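Local coordinates for beta-L-arabinobiosidase (Bacteroides thetaiotaomicron, PDB 5MQR), which probably hydrolyses arabinose-containing glycans of plant pectin and may also have exo-alpha-sialidase activity, at residues Tyr673-Ser678 against Glu984-Arg989; Ala950-Leu955 against His1018-Asp1023; Gly995-Glu1000 against Tyr1004-Asp1009. All blocks are in the same frame, centred on the assembly; numbering follows the deposited sequence.

From the N terminus, helix 666-680 supplies the first half of contact 1, and the chain runs through the helical glycosidase region to helix 948-964, where contact 2 begins. Contact 1 then closes at 984-989, where helix 972-985 gives way to strand 987-988, so contacts 1 and 2 cross along the sequence. Contact 3, a short hairpin pairing 995-1000 with 1004-1009, follows contact 1 in series and lies nested in the loop that 1018-1023 closes against 950-955. Contacts 1 and 2 meet where R675 NH2 reaches S1019 OG; contacts 1 and 3 meet through the R989-D1009 salt bridge. Together they tie helices 666-680, 948-964, 972-985 and 1022-1029 to the hairpin.

Contact 1 of 3, residues Tyr673-Ser678 against Glu984-Arg989; sequences YYRWWS and ESQYHR
R675 and Q986 meet through one buried hydrogen bond, joining helix 666-680 to the turn between helix 972-985 and strand 987-988 in the helical glycosidase domain. R675 NH1 donates to Q986 OE1 at 2.6 Å, with an N-H...O angle of 157°. The oxygen sits at the guanidinium edge, in its plane, while the amide stands almost perpendicular to that plane (84°). The bend of R675 at chi2 (-66°) brings CD alongside the same oxygen, 3.4 Å from Q986 OE1, and a second bend at chi3 turns the guanidinium toward it. Q986 reaches across with its chain extended beyond CG. Further out, Y982 braces both partners: its OH bonds to R675 NH1 and its backbone O to Q986 NE2, which fixes the amide with OE1 turned toward the arginine. R675 NH2 is taken by S1019 OG. An alanine in place of R675 is likely to strip Q986 OE1 of this donor and open a gap beside N1022 and I994, which the arginine touches. Q986 itself is the centre of an inverse gamma turn, and beyond its backbone bond with Y993 that turn carries a weak bond from Y987 N to S985 O, 3.0 Å.

Contact 2 of 3, residues Ala950-Leu955 against His1018-Asp1023; sequences ASAQTL and HSTFND
T1020 sets its hydroxyl between its own backbone N and carbonyl carbon (chi1 65°), which turns OG1 to the methyl of A952 and puts CG2 beside the backbone N. A comparable first torsion at S1019 (64°) sends OG to a different partner, R675 NH2, so that the CB of S1019 is the part that lies near the helix. Contact is by van der Waals packing, with no hydrogen bond across. A952 CB points toward the loop and rests 3.4 Å from T1020 OG1 and 3.6 Å from T1020 N; on its other neighbour, S1019 CB, it sits farther off at 4.4 Å. With only a methyl between them the backbones come close, the CA atoms of A952 and T1020 being 5.6 Å apart. Within the helix, T954 OG1 donates back to A950 O at 3.0 Å, from above the carbonyl plane (46° out of it), and this oxygen also accepts from T954 N. After T1020, whose O bonds to Y982 OH, F1021 takes the N-cap position of helix 1022-1029. E718 receives the first backbone N-H groups there: OE1 takes those of F1021 and D1023, OE2 that of N1022. Helix 948-964, the incoming loop and helix 712-719 thus pack together as neighbouring helices and loops do in the (alpha/alpha)6 barrel expected for MGH1-like glycoside hydrolases.

Contact 3 of 3, residues Gly995-Glu1000 against Tyr1004-Asp1009; sequences GEYLDE and YWLKGD
L998 and W1005 form the single antiparallel bridge of a tight hairpin, a non-hydrogen-bonded pair flanked by two backbone bonds. L1006 N donates to Y997 O at 2.9 Å, almost straight (175°) and in the carbonyl plane; D999 N donates to Y1004 O at 2.8 Å, tilted from the Y1004 carbonyl plane. The indole of W1005 is sandwiched. L998, its CG held between backbone N and carbonyl carbon (chi1 63°), lays CD2 over one face in a CH-pi contact, 3.7 Å from the centroid of the six-membered ring. The backbone of G995 covers the opposite face. From the bridge residue W1005 the chain bends in a type I turn to G1008, in a loop of the MGH1-like hydrolase region. L1006 crosses Y997 at about a right angle, CD1 over the ring face 3.8 Å from its centroid, while K1007 CE comes to the edge of that ring. The tyrosine's OH is tethered by E941 OE1 and C940 N. E996 lies against the aliphatic part of K1007, OE2 to CG 3.6 Å; OE2 also accepts from S1013 OG and pairs with R1012 NE, and K1007 NZ instead bonds to G938 O. D999, packed by CB on Y1004 CB at 4.2 Å, pairs through OD2 with R933.

Contact 1 of 3, residues Tyr673-Ser678 against Glu984-Arg989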
loop_
_atom_site.group_PDB
_atom_site.type_symbol
_atom_site.label_atom_id
_atom_site.label_comp_id
_atom_site.label_asym_id
_atom_site.label_seq_id
_atom_site.Cartn_x
_atom_site.Cartn_y
_atom_site.Cartn_z
ATOM N N TYR A 673 -10.732 17.369 7.364
ATOM C CA TYR A 673 -11.211 18.013 6.150
ATOM C C TYR A 673 -11.949 19.301 6.462
ATOM O O TYR A 673 -11.748 20.296 5.753
ATOM C CB TYR A 673 -12.024 17.028 5.271
ATOM C CG TYR A 673 -11.099 15.985 4.710
ATOM C CD1 TYR A 673 -10.259 16.277 3.634
ATOM C CD2 TYR A 673 -10.967 14.737 5.329
ATOM C CE1 TYR A 673 -9.354 15.322 3.159
ATOM C CE2 TYR A 673 -10.069 13.789 4.873
ATOM C CZ TYR A 673 -9.267 14.081 3.796
ATOM O OH TYR A 673 -8.382 13.135 3.369
ATOM N N TYR A 674 -12.741 19.320 7.538
ATOM C CA TYR A 674 -13.466 20.528 7.878
ATOM C C TYR A 674 -12.539 21.737 8.116
ATOM O O TYR A 674 -12.816 22.828 7.656
ATOM C CB TYR A 674 -14.363 20.322 9.107
ATOM C CG TYR A 674 -15.014 21.610 9.594
ATOM C CD1 TYR A 674 -16.081 22.166 8.910
ATOM C CD2 TYR A 674 -14.520 22.285 10.691
ATOM C CE1 TYR A 674 -16.662 23.348 9.321
ATOM C CE2 TYR A 674 -15.098 23.484 11.127
ATOM C CZ TYR A 674 -16.163 24.007 10.434
ATOM O OH TYR A 674 -16.750 25.169 10.859
ATOM N N ARG A 675 -11.454 21.530 8.834
ATOM C CA ARG A 675 -10.599 22.651 9.232
ATOM C C ARG A 675 -9.844 23.198 8.033
ATOM O O ARG A 675 -9.584 24.399 7.984
ATOM C CB ARG A 675 -9.650 22.257 10.358
ATOM C CG ARG A 675 -10.360 22.137 11.719
ATOM C CD ARG A 675 -10.900 23.473 12.230
ATOM N NE ARG A 675 -9.828 24.426 12.394
ATOM C CZ ARG A 675 -9.248 24.766 13.549
ATOM N NH1 ARG A 675 -9.656 24.276 14.729
ATOM N NH2 ARG A 675 -8.238 25.629 13.516
ATOM N N TRP A 676 -9.534 22.339 7.053
ATOM C CA TRP A 676 -8.989 22.868 5.805
ATOM C C TRP A 676 -10.037 23.700 5.045
ATOM O O TRP A 676 -9.716 24.762 4.545
ATOM C CB TRP A 676 -8.441 21.782 4.893
ATOM C CG TRP A 676 -7.148 21.214 5.298
ATOM C CD1 TRP A 676 -6.867 19.888 5.450
ATOM C CD2 TRP A 676 -5.931 21.914 5.566
ATOM N NE1 TRP A 676 -5.554 19.717 5.806
ATOM C CE2 TRP A 676 -4.954 20.939 5.896
ATOM C CE3 TRP A 676 -5.576 23.260 5.600
ATOM C CZ2 TRP A 676 -3.646 21.263 6.243
ATOM C CZ3 TRP A 676 -4.272 23.591 5.931
ATOM C CH2 TRP A 676 -3.319 22.595 6.250
ATOM N N TRP A 677 -11.269 23.188 4.969
ATOM C CA TRP A 677 -12.371 23.842 4.283
ATOM C C TRP A 677 -12.705 25.185 4.936
ATOM O O TRP A 677 -13.073 26.156 4.272
ATOM C CB TRP A 677 -13.591 22.899 4.321
ATOM C CG TRP A 677 -14.870 23.415 3.722
ATOM C CD1 TRP A 677 -15.263 23.334 2.419
ATOM C CD2 TRP A 677 -15.943 24.014 4.422
ATOM N NE1 TRP A 677 -16.512 23.868 2.262
ATOM C CE2 TRP A 677 -16.956 24.295 3.481
ATOM C CE3 TRP A 677 -16.148 24.365 5.755
ATOM C CZ2 TRP A 677 -18.153 24.914 3.831
ATOM C CZ3 TRP A 677 -17.341 24.971 6.105
ATOM C CH2 TRP A 677 -18.333 25.229 5.145
ATOM N N SER A 678 -12.584 25.212 6.249
ATOM C CA SER A 678 -12.801 26.403 7.011
ATOM C C SER A 678 -11.690 27.424 6.793
ATOM O O SER A 678 -11.968 28.560 6.446
ATOM C CB SER A 678 -12.858 26.059 8.489
ATOM O OG SER A 678 -13.416 27.179 9.114
ATOM N N GLU A 984 -14.111 16.520 19.484
ATOM C CA GLU A 984 -15.490 16.475 19.941
ATOM C C GLU A 984 -16.042 17.856 20.265
ATOM O O GLU A 984 -17.242 18.084 20.117
ATOM C CB GLU A 984 -15.626 15.590 21.186
ATOM C CG GLU A 984 -15.463 14.097 20.890
ATOM C CD GLU A 984 -15.537 13.207 22.121
ATOM O OE1 GLU A 984 -15.471 13.716 23.260
ATOM O OE2 GLU A 984 -15.655 11.976 21.931
ATOM N N SER A 985 -15.184 18.757 20.720
ATOM C CA SER A 985 -15.623 20.107 21.042
ATOM C C SER A 985 -16.012 20.932 19.807
ATOM O O SER A 985 -16.760 21.866 19.944
ATOM C CB SER A 985 -14.553 20.879 21.842
ATOM O OG SER A 985 -13.484 21.340 21.011
ATOM N N GLN A 986 -15.506 20.565 18.626
ATOM C CA GLN A 986 -15.692 21.343 17.404
ATOM C C GLN A 986 -16.969 20.940 16.647
ATOM O O GLN A 986 -16.943 20.635 15.460
ATOM C CB GLN A 986 -14.447 21.265 16.519
ATOM C CG GLN A 986 -13.267 22.060 17.084
ATOM C CD GLN A 986 -11.976 21.818 16.312
ATOM O OE1 GLN A 986 -11.580 22.633 15.480
ATOM N NE2 GLN A 986 -11.310 20.692 16.586
ATOM N N TYR A 987 -18.089 20.958 17.371
ATOM C CA TYR A 987 -19.400 20.686 16.829
ATOM C C TYR A 987 -20.376 21.641 17.487
ATOM O O TYR A 987 -20.159 22.080 18.635
ATOM C CB TYR A 987 -19.826 19.234 17.070
ATOM C CG TYR A 987 -19.062 18.260 16.223
ATOM C CD1 TYR A 987 -17.854 17.730 16.658
ATOM C CD2 TYR A 987 -19.548 17.864 14.985
ATOM C CE1 TYR A 987 -17.133 16.850 15.869
ATOM C CE2 TYR A 987 -18.835 16.969 14.183
ATOM C CZ TYR A 987 -17.626 16.465 14.637
ATOM O OH TYR A 987 -16.913 15.566 13.867
ATOM N N HIS A 988 -21.412 21.976 16.734
ATOM C CA HIS A 988 -22.430 22.933 17.137
ATOM C C HIS A 988 -23.668 22.563 16.328
ATOM O O HIS A 988 -23.588 22.448 15.110
ATOM C CB HIS A 988 -21.950 24.359 16.817
ATOM C CG HIS A 988 -22.902 25.437 17.208
ATOM N ND1 HIS A 988 -23.073 25.839 18.516
ATOM C CD2 HIS A 988 -23.709 26.234 16.463
ATOM C CE1 HIS A 988 -23.956 26.825 18.561
ATOM N NE2 HIS A 988 -24.343 27.095 17.326
ATOM N N ARG A 989 -24.781 22.321 17.011
ATOM C CA ARG A 989 -26.044 21.929 16.368
ATOM C C ARG A 989 -25.875 20.682 15.493
ATOM O O ARG A 989 -26.569 20.527 14.476
ATOM C CB ARG A 989 -26.652 23.114 15.558
ATOM C CG ARG A 989 -27.101 24.264 16.441
ATOM C CD ARG A 989 -27.697 25.437 15.663
ATOM N NE ARG A 989 -28.266 26.427 16.572
ATOM C CZ ARG A 989 -29.439 26.318 17.197
ATOM N NH1 ARG A 989 -30.231 25.266 17.004
ATOM N NH2 ARG A 989 -29.834 27.274 18.025
#

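Contact 2 of 3, residues Ala950-Leu955 against His1018-Asp1023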
loop_
_atom_site.group_PDB
_atom_site.type_symbol
_atom_site.label_atom_id
_atom_site.label_comp_id
_atom_site.label_asym_id
_atom_site.label_seq_id
_atom_site.Cartn_x
_atom_site.Cartn_y
_atom_site.Cartn_z
ATOM N N ALA A 950 -5.475 28.738 22.602
ATOM C CA ALA A 950 -4.695 28.200 23.720
ATOM C C ALA A 950 -4.495 26.695 23.651
ATOM O O ALA A 950 -3.388 26.213 23.881
ATOM C CB ALA A 950 -5.374 28.546 25.048
ATOM N N SER A 951 -5.579 25.951 23.417
ATOM C CA SER A 951 -5.467 24.498 23.283
ATOM C C SER A 951 -4.383 24.139 22.227
ATOM O O SER A 951 -3.548 23.247 22.426
ATOM C CB SER A 951 -6.823 23.887 22.904
ATOM O OG SER A 951 -7.771 24.125 23.911
ATOM N N ALA A 952 -4.372 24.882 21.132
ATOM C CA ALA A 952 -3.395 24.656 20.076
ATOM C C ALA A 952 -1.962 24.933 20.526
ATOM O O ALA A 952 -1.027 24.160 20.189
ATOM C CB ALA A 952 -3.738 25.485 18.845
ATOM N N GLN A 953 -1.782 26.038 21.248
ATOM C CA GLN A 953 -0.491 26.320 21.863
ATOM C C GLN A 953 -0.077 25.178 22.810
ATOM O O GLN A 953 1.048 24.654 22.718
ATOM C CB GLN A 953 -0.514 27.638 22.630
ATOM C CG GLN A 953 -0.536 28.838 21.714
ATOM C CD GLN A 953 -0.497 30.140 22.482
ATOM O OE1 GLN A 953 -1.342 30.391 23.351
ATOM N NE2 GLN A 953 0.504 30.983 22.175
ATOM N N THR A 954 -0.976 24.832 23.732
ATOM C CA THR A 954 -0.714 23.780 24.697
ATOM C C THR A 954 -0.372 22.419 24.033
ATOM O O THR A 954 0.582 21.743 24.427
ATOM C CB THR A 954 -1.919 23.615 25.625
ATOM O OG1 THR A 954 -2.207 24.867 26.261
ATOM C CG2 THR A 954 -1.657 22.510 26.685
ATOM N N LEU A 955 -1.152 22.039 23.031
ATOM C CA LEU A 955 -0.938 20.769 22.331
ATOM C C LEU A 955 0.353 20.746 21.517
ATOM O O LEU A 955 0.996 19.714 21.412
ATOM C CB LEU A 955 -2.153 20.428 21.468
ATOM C CG LEU A 955 -3.355 19.966 22.294
ATOM C CD1 LEU A 955 -4.662 20.120 21.523
ATOM C CD2 LEU A 955 -3.213 18.527 22.770
ATOM N N HIS A 1018 -8.217 31.187 14.389
ATOM C CA HIS A 1018 -7.567 31.727 15.561
ATOM C C HIS A 1018 -6.856 30.608 16.313
ATOM O O HIS A 1018 -6.667 30.671 17.517
ATOM C CB HIS A 1018 -8.692 32.322 16.418
ATOM C CG HIS A 1018 -8.256 33.204 17.532
ATOM N ND1 HIS A 1018 -8.570 32.926 18.843
ATOM C CD2 HIS A 1018 -7.634 34.408 17.540
ATOM C CE1 HIS A 1018 -8.125 33.900 19.618
ATOM N NE2 HIS A 1018 -7.548 34.807 18.856
ATOM N N SER A 1019 -6.420 29.595 15.582
ATOM C CA SER A 1019 -5.906 28.370 16.176
ATOM C C SER A 1019 -5.351 27.497 15.077
ATOM O O SER A 1019 -5.571 27.743 13.885
ATOM C CB SER A 1019 -7.029 27.576 16.886
ATOM O OG SER A 1019 -8.023 27.138 15.951
ATOM N N THR A 1020 -4.628 26.467 15.492
ATOM C CA THR A 1020 -4.255 25.382 14.583
ATOM C C THR A 1020 -5.076 24.145 14.948
ATOM O O THR A 1020 -5.669 24.047 16.035
ATOM C CB THR A 1020 -2.740 25.078 14.615
ATOM O OG1 THR A 1020 -2.347 24.578 15.892
ATOM C CG2 THR A 1020 -1.904 26.323 14.271
ATOM N N PHE A 1021 -5.119 23.233 13.988
ATOM C CA PHE A 1021 -5.673 21.903 14.157
ATOM C C PHE A 1021 -4.908 20.882 13.312
ATOM O O PHE A 1021 -4.404 19.899 13.815
ATOM C CB PHE A 1021 -7.181 21.829 13.825
ATOM C CG PHE A 1021 -7.718 20.458 13.996
ATOM C CD1 PHE A 1021 -7.959 19.961 15.266
ATOM C CD2 PHE A 1021 -7.871 19.615 12.909
ATOM C CE1 PHE A 1021 -8.399 18.661 15.465
ATOM C CE2 PHE A 1021 -8.311 18.310 13.100
ATOM C CZ PHE A 1021 -8.573 17.842 14.382
ATOM N N ASN A 1022 -4.884 21.098 12.015
ATOM C CA ASN A 1022 -4.224 20.194 11.134
ATOM C C ASN A 1022 -2.714 20.223 11.273
ATOM O O ASN A 1022 -2.046 19.223 10.955
ATOM C CB ASN A 1022 -4.691 20.448 9.719
ATOM C CG ASN A 1022 -6.080 19.883 9.468
ATOM O OD1 ASN A 1022 -6.458 18.855 10.043
ATOM N ND2 ASN A 1022 -6.822 20.504 8.563
ATOM N N ASP A 1023 -2.156 21.317 11.780
ATOM C CA ASP A 1023 -0.750 21.308 12.101
ATOM C C ASP A 1023 -0.475 20.321 13.208
ATOM O O ASP A 1023 0.572 19.687 13.233
ATOM C CB ASP A 1023 -0.229 22.669 12.501
ATOM C CG ASP A 1023 1.256 22.642 12.766
ATOM O OD1 ASP A 1023 2.029 22.202 11.868
ATOM O OD2 ASP A 1023 1.646 22.990 13.888
#

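Contact 3 of 3, residues Gly995-Glu1000 against Tyr1004-Asp1009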
loop_
_atom_site.group_PDB
_atom_site.type_symbol
_atom_site.label_atom_id
_atom_site.label_comp_id
_atom_site.label_asym_id
_atom_site.label_seq_id
_atom_site.Cartn_x
_atom_site.Cartn_y
_atom_site.Cartn_z
ATOM N N GLY A 995 -15.500 27.925 16.565
ATOM C CA GLY A 995 -15.856 29.240 17.078
ATOM C C GLY A 995 -14.745 29.832 17.921
ATOM O O GLY A 995 -13.582 29.425 17.826
ATOM N N GLU A 996 -15.121 30.786 18.762
ATOM C CA GLU A 996 -14.154 31.572 19.499
ATOM C C GLU A 996 -13.679 30.891 20.774
ATOM O O GLU A 996 -12.479 30.735 20.984
ATOM C CB GLU A 996 -14.719 32.960 19.775
ATOM C CG GLU A 996 -15.016 33.737 18.501
ATOM C CD GLU A 996 -15.598 35.102 18.793
ATOM O OE1 GLU A 996 -14.927 35.939 19.473
ATOM O OE2 GLU A 996 -16.746 35.313 18.346
ATOM N N TYR A 997 -14.622 30.518 21.625
ATOM C CA TYR A 997 -14.330 29.845 22.883
ATOM C C TYR A 997 -15.566 29.162 23.415
ATOM O O TYR A 997 -16.682 29.507 23.024
ATOM C CB TYR A 997 -13.752 30.834 23.914
ATOM C CG TYR A 997 -14.701 31.828 24.586
ATOM C CD1 TYR A 997 -15.552 32.659 23.852
ATOM C CD2 TYR A 997 -14.684 31.983 25.966
ATOM C CE1 TYR A 997 -16.382 33.581 24.490
ATOM C CE2 TYR A 997 -15.505 32.899 26.615
ATOM C CZ TYR A 997 -16.356 33.695 25.880
ATOM O OH TYR A 997 -17.151 34.615 26.551
ATOM N N LEU A 998 -15.367 28.194 24.307
ATOM C CA LEU A 998 -16.480 27.370 24.789
ATOM C C LEU A 998 -16.384 27.016 26.269
ATOM O O LEU A 998 -15.311 27.062 26.884
ATOM C CB LEU A 998 -16.560 26.072 23.963
ATOM C CG LEU A 998 -15.320 25.182 24.086
ATOM C CD1 LEU A 998 -15.709 23.757 24.425
ATOM C CD2 LEU A 998 -14.420 25.204 22.858
ATOM N N ASP A 999 -17.524 26.626 26.807
ATOM C CA ASP A 999 -17.657 26.217 28.189
ATOM C C ASP A 999 -16.958 24.868 28.410
ATOM O O ASP A 999 -17.197 23.913 27.676
ATOM C CB ASP A 999 -19.140 26.134 28.549
ATOM C CG ASP A 999 -19.365 25.893 30.017
ATOM O OD1 ASP A 999 -18.986 24.811 30.523
ATOM O OD2 ASP A 999 -19.895 26.792 30.680
ATOM N N GLU A 1000 -16.077 24.819 29.409
ATOM C CA GLU A 1000 -15.218 23.659 29.649
ATOM C C GLU A 1000 -15.965 22.417 30.154
ATOM O O GLU A 1000 -15.519 21.279 29.914
ATOM C CB GLU A 1000 -14.059 24.017 30.610
ATOM C CG GLU A 1000 -14.393 24.084 32.113
ATOM C CD GLU A 1000 -15.215 25.303 32.565
ATOM O OE1 GLU A 1000 -15.401 26.275 31.779
ATOM O OE2 GLU A 1000 -15.665 25.303 33.746
ATOM N N TYR A 1004 -20.676 24.227 25.494
ATOM C CA TYR A 1004 -21.402 25.296 24.831
ATOM C C TYR A 1004 -20.447 26.312 24.238
ATOM O O TYR A 1004 -19.647 26.900 24.950
ATOM C CB TYR A 1004 -22.331 26.003 25.819
ATOM C CG TYR A 1004 -23.159 27.109 25.215
ATOM C CD1 TYR A 1004 -23.920 26.905 24.054
ATOM C CD2 TYR A 1004 -23.219 28.363 25.823
ATOM C CE1 TYR A 1004 -24.702 27.934 23.521
ATOM C CE2 TYR A 1004 -24.009 29.386 25.305
ATOM C CZ TYR A 1004 -24.742 29.175 24.155
ATOM O OH TYR A 1004 -25.510 30.206 23.670
ATOM N N TRP A 1005 -20.548 26.524 22.948
ATOM C CA TRP A 1005 -19.795 27.606 22.301
ATOM C C TRP A 1005 -20.394 28.926 22.777
ATOM O O TRP A 1005 -21.578 29.177 22.606
ATOM C CB TRP A 1005 -19.828 27.478 20.781
ATOM C CG TRP A 1005 -18.922 26.399 20.268
ATOM C CD1 TRP A 1005 -19.272 25.145 19.905
ATOM C CD2 TRP A 1005 -17.502 26.493 20.068
ATOM N NE1 TRP A 1005 -18.176 24.452 19.498
ATOM C CE2 TRP A 1005 -17.071 25.253 19.604
ATOM C CE3 TRP A 1005 -16.558 27.504 20.271
ATOM C CZ2 TRP A 1005 -15.739 25.000 19.284
ATOM C CZ3 TRP A 1005 -15.240 27.242 19.982
ATOM C CH2 TRP A 1005 -14.840 26.001 19.491
ATOM N N LEU A 1006 -19.567 29.741 23.413
ATOM C CA LEU A 1006 -20.081 30.820 24.261
ATOM C C LEU A 1006 -20.631 32.076 23.569
ATOM O O LEU A 1006 -21.222 32.902 24.238
ATOM C CB LEU A 1006 -19.050 31.190 25.322
ATOM C CG LEU A 1006 -18.879 30.089 26.378
ATOM C CD1 LEU A 1006 -17.501 30.150 27.040
ATOM C CD2 LEU A 1006 -20.007 30.169 27.396
ATOM N N LYS A 1007 -20.473 32.226 22.265
ATOM C CA LYS A 1007 -21.277 33.215 21.522
ATOM C C LYS A 1007 -22.568 32.631 20.937
ATOM O O LYS A 1007 -23.251 33.302 20.171
ATOM C CB LYS A 1007 -20.461 33.840 20.399
ATOM C CG LYS A 1007 -19.203 34.536 20.883
ATOM C CD LYS A 1007 -19.510 35.825 21.607
ATOM C CE LYS A 1007 -18.218 36.557 21.915
ATOM N NZ LYS A 1007 -18.482 37.899 22.450
ATOM N N GLY A 1008 -22.933 31.403 21.296
ATOM C CA GLY A 1008 -24.159 30.816 20.752
ATOM C C GLY A 1008 -24.212 30.798 19.224
ATOM O O GLY A 1008 -23.271 30.365 18.553
ATOM N N ASP A 1009 -25.312 31.302 18.680
ATOM C CA ASP A 1009 -25.513 31.309 17.223
ATOM C C ASP A 1009 -25.049 32.613 16.546
ATOM O O ASP A 1009 -25.350 32.806 15.390
ATOM C CB ASP A 1009 -26.987 31.068 16.904
ATOM C CG ASP A 1009 -27.464 29.740 17.397
ATOM O OD1 ASP A 1009 -26.785 28.747 17.134
ATOM O OD2 ASP A 1009 -28.533 29.677 18.032
#